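PDB 6OHK: flavodoxin from Fusobacterium nucleatum, which binds flavin mononucleotide and probably serves as a low-potential electron donor to a number of redox enzymes. Local coordinates for residues V88-F94 / L143-N149; G116-G120 / I165-F169. The protein carries 1 engineered substitution. All coordinates share one frame. Residue numbers count along the deposited sequence, not the author numbering.

How the interactions relate
Interaction 1 lies at the FMN end of the molecule: residues 88-94 and 143-149 run side by side out of the sheet, and Asn-92 and Glu-148 bind the cofactor. Interaction 2 is on the other side of the chain's centre, away from the FMN site, where 116-120 meets the C-terminal end of helix 154-166. The centres of interaction 1 and interaction 2 are about 21 Å apart, yet the nearest atoms of interactions 1 and 2 are about 4 Å apart. Strand 139-145 leads into helix 154-166, and strands 84-90 and 117-118 are neighbours in one sheet. Trp-161 of that helix ties the two together, packing on Val-88 and Leu-143 and hydrogen-bonding to Gly-120 O.

Interaction 1 of 2, residues V88-F94 / L143-N149; sequences VGLGNQF and LALDEEN. With FMN (flavin mononucleotide), chain B; GOL (glycerol), chain C.
Two extended strand ends run parallel, with axes 4.8 Å apart at an 18° angle, in the register Val-88/Leu-143, Gly-89/Ala-144 and Leu-90/Leu-145. Backbone hydrogen bonds zip them: Gly-89 N to Leu-143 O (2.8 Å), Leu-145 N to Gly-89 O (2.9 Å) and Gly-91 N to Leu-145 O (3.0 Å). Leu-145, the most covered residue, takes the mt rotamer on the face it shares with Val-88 and Leu-90, its CD1 3.8 Å from Val-88 CG1. Past the strands both chains turn into loops, and the contact becomes polar. Asn-92 (chi1 t) accepts at OD1 from Asn-149 ND2 (2.9 Å), while its ND2 makes a weak bond to Glu-148 OE1 (3.1 Å). Asn-149 (chi1 m) also gives ND2 to Asp-146 OD2 (2.9 Å), and its N bonds Asp-146 OD1 (2.9 Å) in an Asx motif. Asp-146 OD2 further accepts from Gln-93 N (3.0 Å) and NE2 (2.9 Å); Gln-93 OE1 turns to His-128 N.

This is the cofactor site at the C-terminal ends of the parallel strands of a flavodoxin-type sheet. Asn-92 N reaches FMN O2 (3.1 Å) and N1 (3.2 Å), FMN O3' donates to Glu-148 OE2 (2.7 Å), and a water joins Gly-91 O, Glu-147 N and FMN O4'. A CB on Gly-91 would collide with FMN O2. Strand 51-59 pairs with 84-90; helix 154-166 packs on Val-88, Leu-143 and Leu-145, helix 17-28 on Leu-90, and the loop with Phe-100 and Cys-101 covers Ala-144 on the opposite face.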
loop_
_atom_site.group_PDB
_atom_site.type_symbol
_atom_site.label_atom_id
_atom_site.label_comp_id
_atom_site.label_asym_id
_atom_site.label_seq_id
_atom_site.Cartn_x
_atom_site.Cartn_y
_atom_site.Cartn_z
ATOM N N VAL A 88 0.944 0.271 0.796
ATOM C CA VAL A 88 1.254 -0.260 2.120
ATOM C C VAL A 88 1.547 -1.741 1.985
ATOM O O VAL A 88 0.712 -2.488 1.479
ATOM C CB VAL A 88 0.101 -0.039 3.109
ATOM C CG1 VAL A 88 0.497 -0.564 4.509
ATOM C CG2 VAL A 88 -0.265 1.449 3.172
ATOM N N GLY A 89 2.700 -2.173 2.474
ATOM C CA GLY A 89 3.031 -3.581 2.553
ATOM C C GLY A 89 3.074 -4.050 3.989
ATOM O O GLY A 89 3.439 -3.292 4.890
ATOM N N LEU A 90 2.731 -5.317 4.201
ATOM C CA LEU A 90 2.988 -6.034 5.454
ATOM C C LEU A 90 3.896 -7.200 5.136
ATOM O O LEU A 90 3.739 -7.855 4.102
ATOM C CB LEU A 90 1.728 -6.611 6.035
ATOM C CG LEU A 90 0.804 -5.650 6.769
ATOM C CD1 LEU A 90 -0.057 -4.878 5.814
ATOM C CD2 LEU A 90 -0.079 -6.451 7.672
ATOM N N GLY A 91 4.869 -7.428 6.014
ATOM C CA GLY A 91 5.779 -8.542 5.830
ATOM C C GLY A 91 6.536 -8.852 7.104
ATOM O O GLY A 91 6.189 -8.387 8.189
ATOM N N ASN A 92 7.585 -9.668 6.963
ATOM C CA ASN A 92 8.448 -10.063 8.074
ATOM C C ASN A 92 9.887 -9.880 7.609
ATOM O O ASN A 92 10.380 -10.658 6.796
ATOM C CB ASN A 92 8.156 -11.502 8.488
ATOM C CG ASN A 92 9.069 -11.980 9.608
ATOM O OD1 ASN A 92 10.174 -11.506 9.786
ATOM N ND2 ASN A 92 8.582 -12.932 10.386
ATOM N N GLN A 93 10.542 -8.831 8.086
ATOM C CA GLN A 93 11.821 -8.455 7.490
ATOM C C GLN A 93 12.935 -9.414 7.864
ATOM O O GLN A 93 13.941 -9.474 7.148
ATOM C CB GLN A 93 12.188 -7.018 7.886
ATOM C CG GLN A 93 12.520 -6.865 9.383
ATOM C CD GLN A 93 12.339 -5.445 9.846
ATOM O OE1 GLN A 93 13.293 -4.644 9.818
ATOM N NE2 GLN A 93 11.126 -5.108 10.244
ATOM N N PHE A 94 12.799 -10.141 8.971
ATOM C CA PHE A 94 13.859 -11.042 9.414
ATOM C C PHE A 94 13.732 -12.396 8.757
ATOM O O PHE A 94 14.741 -12.995 8.341
ATOM C CB PHE A 94 13.863 -11.117 10.940
ATOM C CG PHE A 94 14.312 -9.841 11.579
ATOM C CD1 PHE A 94 15.655 -9.509 11.627
ATOM C CD2 PHE A 94 13.411 -8.962 12.101
ATOM C CE1 PHE A 94 16.064 -8.308 12.206
ATOM C CE2 PHE A 94 13.826 -7.769 12.676
ATOM C CZ PHE A 94 15.143 -7.449 12.725
ATOM N N LEU A 143 4.792 2.400 2.457
ATOM C CA LEU A 143 4.872 2.134 3.878
ATOM C C LEU A 143 5.107 0.654 4.105
ATOM O O LEU A 143 4.343 -0.177 3.595
ATOM C CB LEU A 143 3.564 2.555 4.526
ATOM C CG LEU A 143 3.476 2.432 6.024
ATOM C CD1 LEU A 143 4.528 3.302 6.704
ATOM C CD2 LEU A 143 2.106 2.747 6.491
ATOM N N ALA A 144 6.150 0.317 4.864
ATOM C CA ALA A 144 6.549 -1.072 5.097
ATOM C C ALA A 144 6.284 -1.418 6.553
ATOM O O ALA A 144 6.911 -0.844 7.459
ATOM C CB ALA A 144 8.022 -1.246 4.728
ATOM N N LEU A 145 5.350 -2.307 6.797
ATOM C CA LEU A 145 4.955 -2.644 8.151
ATOM C C LEU A 145 5.389 -4.063 8.477
ATOM O O LEU A 145 5.403 -4.943 7.612
ATOM C CB LEU A 145 3.454 -2.494 8.346
ATOM C CG LEU A 145 2.940 -1.079 8.071
ATOM C CD1 LEU A 145 1.437 -1.048 8.139
ATOM C CD2 LEU A 145 3.537 -0.071 9.029
ATOM N N ASP A 146 5.744 -4.285 9.745
ATOM C CA ASP A 146 6.145 -5.620 10.200
ATOM C C ASP A 146 5.470 -5.824 11.546
ATOM O O ASP A 146 5.955 -5.373 12.575
ATOM C CB ASP A 146 7.659 -5.731 10.297
ATOM C CG ASP A 146 8.131 -7.118 10.684
ATOM O OD1 ASP A 146 7.341 -7.886 11.266
ATOM O OD2 ASP A 146 9.326 -7.419 10.396
ATOM N N GLU A 147 4.317 -6.468 11.523
ATOM C CA GLU A 147 3.555 -6.718 12.739
ATOM C C GLU A 147 4.122 -7.864 13.545
ATOM O O GLU A 147 3.805 -7.988 14.736
ATOM C CB GLU A 147 2.083 -6.993 12.374
ATOM C CG GLU A 147 1.300 -5.756 12.064
ATOM C CD GLU A 147 0.964 -5.020 13.353
ATOM O OE1 GLU A 147 0.390 -5.636 14.293
ATOM O OE2 GLU A 147 1.333 -3.855 13.500
ATOM N N GLU A 148 4.921 -8.728 12.934
ATOM C CA GLU A 148 5.507 -9.838 13.671
ATOM C C GLU A 148 6.639 -9.358 14.563
ATOM O O GLU A 148 6.782 -9.835 15.702
ATOM C CB GLU A 148 5.983 -10.903 12.691
ATOM C CG GLU A 148 4.801 -11.548 11.904
ATOM C CD GLU A 148 5.253 -12.708 11.054
ATOM O OE1 GLU A 148 5.825 -13.656 11.623
ATOM O OE2 GLU A 148 5.073 -12.669 9.823
ATOM N N ASN A 149 7.475 -8.466 14.067
ATOM C CA ASN A 149 8.679 -8.059 14.769
ATOM C C ASN A 149 8.640 -6.636 15.265
ATOM O O ASN A 149 9.348 -6.308 16.229
ATOM C CB ASN A 149 9.905 -8.198 13.862
ATOM C CG ASN A 149 10.043 -9.581 13.341
ATOM O OD1 ASN A 149 10.224 -10.535 14.134
ATOM N ND2 ASN A 149 9.972 -9.741 12.026
HETATM N N1 FMN B . 6.664 -11.445 4.437
HETATM C C2 FMN B . 7.561 -10.755 3.606
HETATM O O2 FMN B . 7.950 -9.670 3.883
HETATM N N3 FMN B . 8.021 -11.427 2.420
HETATM C C4 FMN B . 7.656 -12.688 2.034
HETATM O O4 FMN B . 8.110 -13.137 1.001
HETATM C C4A FMN B . 6.765 -13.372 2.903
HETATM N N5 FMN B . 6.365 -14.665 2.571
HETATM C C5A FMN B . 5.526 -15.315 3.519
HETATM C C6 FMN B . 5.203 -16.666 3.296
HETATM C C7 FMN B . 4.377 -17.331 4.180
HETATM C C7M FMN B . 4.039 -18.775 3.774
HETATM C C8 FMN B . 3.946 -16.705 5.341
HETATM C C8M FMN B . 3.011 -17.460 6.261
HETATM C C9 FMN B . 4.270 -15.369 5.566
HETATM C C9A FMN B . 5.074 -14.699 4.679
HETATM N N10 FMN B . 5.403 -13.306 4.930
HETATM C C10 FMN B . 6.287 -12.705 4.060
HETATM C "C1'" FMN B . 4.913 -12.620 6.124
HETATM C "C2'" FMN B . 3.437 -12.155 5.945
HETATM O "O2'" FMN B . 3.281 -11.274 4.847
HETATM C "C3'" FMN B . 3.003 -11.397 7.213
HETATM O "O3'" FMN B . 2.936 -12.343 8.262
HETATM C "C4'" FMN B . 1.694 -10.616 7.127
HETATM O "O4'" FMN B . 1.543 -9.870 8.330
HETATM C "C5'" FMN B . 0.475 -11.508 6.924
HETATM O "O5'" FMN B . -0.638 -10.665 6.675
HETATM P P FMN B . -2.127 -11.270 6.666
HETATM O O1P FMN B . -2.989 -10.059 6.395
HETATM O O2P FMN B . -2.263 -12.321 5.618
HETATM O O3P FMN B . -2.380 -11.858 8.060
HETATM C C1 GOL C . 8.101 -16.522 9.959
HETATM O O1 GOL C . 8.750 -17.756 9.841
HETATM C C2 GOL C . 6.593 -16.730 9.845
HETATM O O2 GOL C . 5.949 -16.226 10.991
HETATM C C3 GOL C . 6.099 -15.996 8.603
HETATM O O3 GOL C . 6.464 -14.635 8.670
HETATM O O HOH W 1 3.552 -8.036 9.171
HETATM O O HOH W 2 10.396 -13.136 12.927
#

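Interaction 2 of 2, residues G116-G120 / I165-F169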
loop_
_atom_site.group_PDB
_atom_site.type_symbol
_atom_site.label_atom_id
_atom_site.label_comp_id
_atom_site.label_asym_id
_atom_site.label_seq_id
_atom_site.Cartn_x
_atom_site.Cartn_y
_atom_site.Cartn_z
ATOM N N GLY A 116 0.019 6.932 -13.210
ATOM C CA GLY A 116 -0.251 7.441 -11.880
ATOM C C GLY A 116 0.991 7.920 -11.184
ATOM O O GLY A 116 2.122 7.714 -11.636
ATOM N N LYS A 117 0.773 8.535 -10.041
ATOM C CA LYS A 117 1.837 9.009 -9.177
ATOM C C LYS A 117 1.798 8.216 -7.880
ATOM O O LYS A 117 0.744 8.160 -7.252
ATOM C CB LYS A 117 1.525 10.494 -8.884
ATOM C CG LYS A 117 2.559 11.255 -8.148
ATOM C CD LYS A 117 2.153 12.723 -7.974
ATOM C CE LYS A 117 3.411 13.477 -7.522
ATOM N NZ LYS A 117 3.209 14.940 -7.396
ATOM N N VAL A 118 2.931 7.679 -7.439
ATOM C CA VAL A 118 3.038 6.997 -6.155
ATOM C C VAL A 118 3.680 7.951 -5.171
ATOM O O VAL A 118 4.747 8.527 -5.453
ATOM C CB VAL A 118 3.845 5.692 -6.263
ATOM C CG1 VAL A 118 4.013 5.064 -4.884
ATOM C CG2 VAL A 118 3.118 4.760 -7.213
ATOM N N VAL A 119 3.047 8.146 -4.040
ATOM C CA VAL A 119 3.497 9.065 -3.012
ATOM C C VAL A 119 3.756 8.306 -1.716
ATOM O O VAL A 119 3.358 7.154 -1.573
ATOM C CB VAL A 119 2.461 10.192 -2.801
ATOM C CG1 VAL A 119 2.305 11.032 -4.075
ATOM C CG2 VAL A 119 1.107 9.625 -2.395
ATOM N N GLY A 120 4.414 8.953 -0.758
ATOM C CA GLY A 120 4.658 8.304 0.509
ATOM C C GLY A 120 5.780 7.288 0.505
ATOM O O GLY A 120 5.665 6.243 1.145
ATOM N N ILE A 165 0.937 11.586 2.892
ATOM C CA ILE A 165 0.314 11.375 1.592
ATOM C C ILE A 165 -0.875 12.296 1.399
ATOM O O ILE A 165 -1.187 12.676 0.255
ATOM C CB ILE A 165 -0.042 9.915 1.301
ATOM C CG1 ILE A 165 -1.183 9.413 2.183
ATOM C CG2 ILE A 165 1.198 9.032 1.411
ATOM C CD1 ILE A 165 -1.572 7.962 1.871
ATOM N N LYS A 166 -1.545 12.666 2.483
ATOM C CA LYS A 166 -2.677 13.589 2.341
ATOM C C LYS A 166 -2.259 14.894 1.671
ATOM O O LYS A 166 -3.076 15.531 0.988
ATOM C CB LYS A 166 -3.310 13.872 3.709
ATOM C CG LYS A 166 -4.208 12.768 4.181
ATOM C CD LYS A 166 -5.042 13.022 5.394
ATOM C CE LYS A 166 -4.418 13.733 6.547
ATOM N NZ LYS A 166 -5.571 14.283 7.365
ATOM N N LYS A 167 -1.004 15.312 1.793
ATOM C CA LYS A 167 -0.522 16.537 1.185
ATOM C C LYS A 167 -0.517 16.498 -0.314
ATOM O O LYS A 167 -0.516 17.506 -0.936
ATOM C CB LYS A 167 0.887 16.859 1.678
ATOM C CG LYS A 167 1.018 17.065 3.167
ATOM C CD LYS A 167 2.463 17.316 3.616
ATOM C CE LYS A 167 2.611 17.295 5.122
ATOM N NZ LYS A 167 4.021 17.403 5.612
ATOM N N GLU A 168 -0.477 15.301 -0.887
ATOM C CA GLU A 168 -0.488 15.123 -2.329
ATOM C C GLU A 168 -1.841 14.678 -2.887
ATOM O O GLU A 168 -2.036 14.658 -4.032
ATOM C CB GLU A 168 0.607 14.153 -2.769
ATOM C CG GLU A 168 1.994 14.776 -2.775
ATOM C CD GLU A 168 2.295 15.816 -3.872
ATOM O OE1 GLU A 168 1.824 15.750 -4.974
ATOM O OE2 GLU A 168 3.030 16.705 -3.633
ATOM N N PHE A 169 -2.737 14.317 -1.983
ATOM C CA PHE A 169 -4.009 13.858 -2.387
ATOM C C PHE A 169 -4.883 15.014 -3.068
ATOM O O PHE A 169 -4.672 16.171 -2.770
ATOM C CB PHE A 169 -4.822 13.222 -1.268
ATOM C CG PHE A 169 -4.520 11.763 -0.982
ATOM C CD1 PHE A 169 -3.918 10.941 -1.877
ATOM C CD2 PHE A 169 -4.925 11.232 0.181
ATOM C CE1 PHE A 169 -3.694 9.600 -1.599
ATOM C CE2 PHE A 169 -4.684 9.897 0.464
ATOM C CZ PHE A 169 -4.104 9.088 -0.433
#
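Val-119 lies against both Ile-165 and Glu-168, three residues apart in the chain: its CG2 sits 3.9 Å from Ile-165 CG2, and its CG1 3.8 Å from Glu-168 CB. It is the most covered residue of this small contact, which buries 227 Å² in all. Ile-165 CG2 also rests 3.6 Å from Gly-120 CA. At that point a CB would clash with the isoleucine methyl, and the backbone angles of Gly-120 (phi 77°, psi 39°) by themselves call for glycine, so the chain can bend here close against the helix. Nearer the surface, Lys-117 stretches out with all four chi angles t and places NZ 2.9 Å from Glu-168 OE1, a salt bridge that closes the outer edge of the apolar patch. Within 165-169, Glu-168 N bonds Ile-165 O at 2.9 Å, and Phe-169 N makes weak bonds, 3.2 Å each, to Ile-165 O and Lys-166 O.

In the flavodoxin fold this joins the end of the C-terminal helix to a strand of the central sheet, far from the FMN. Strand 117-118 pairs in parallel with strand 84-90, whose Val-84 touches Val-119 and Phe-169. Ile-165 and Phe-169 pack on Ile-53 of strand 51-59, while Val-118 turns to helix 103-113.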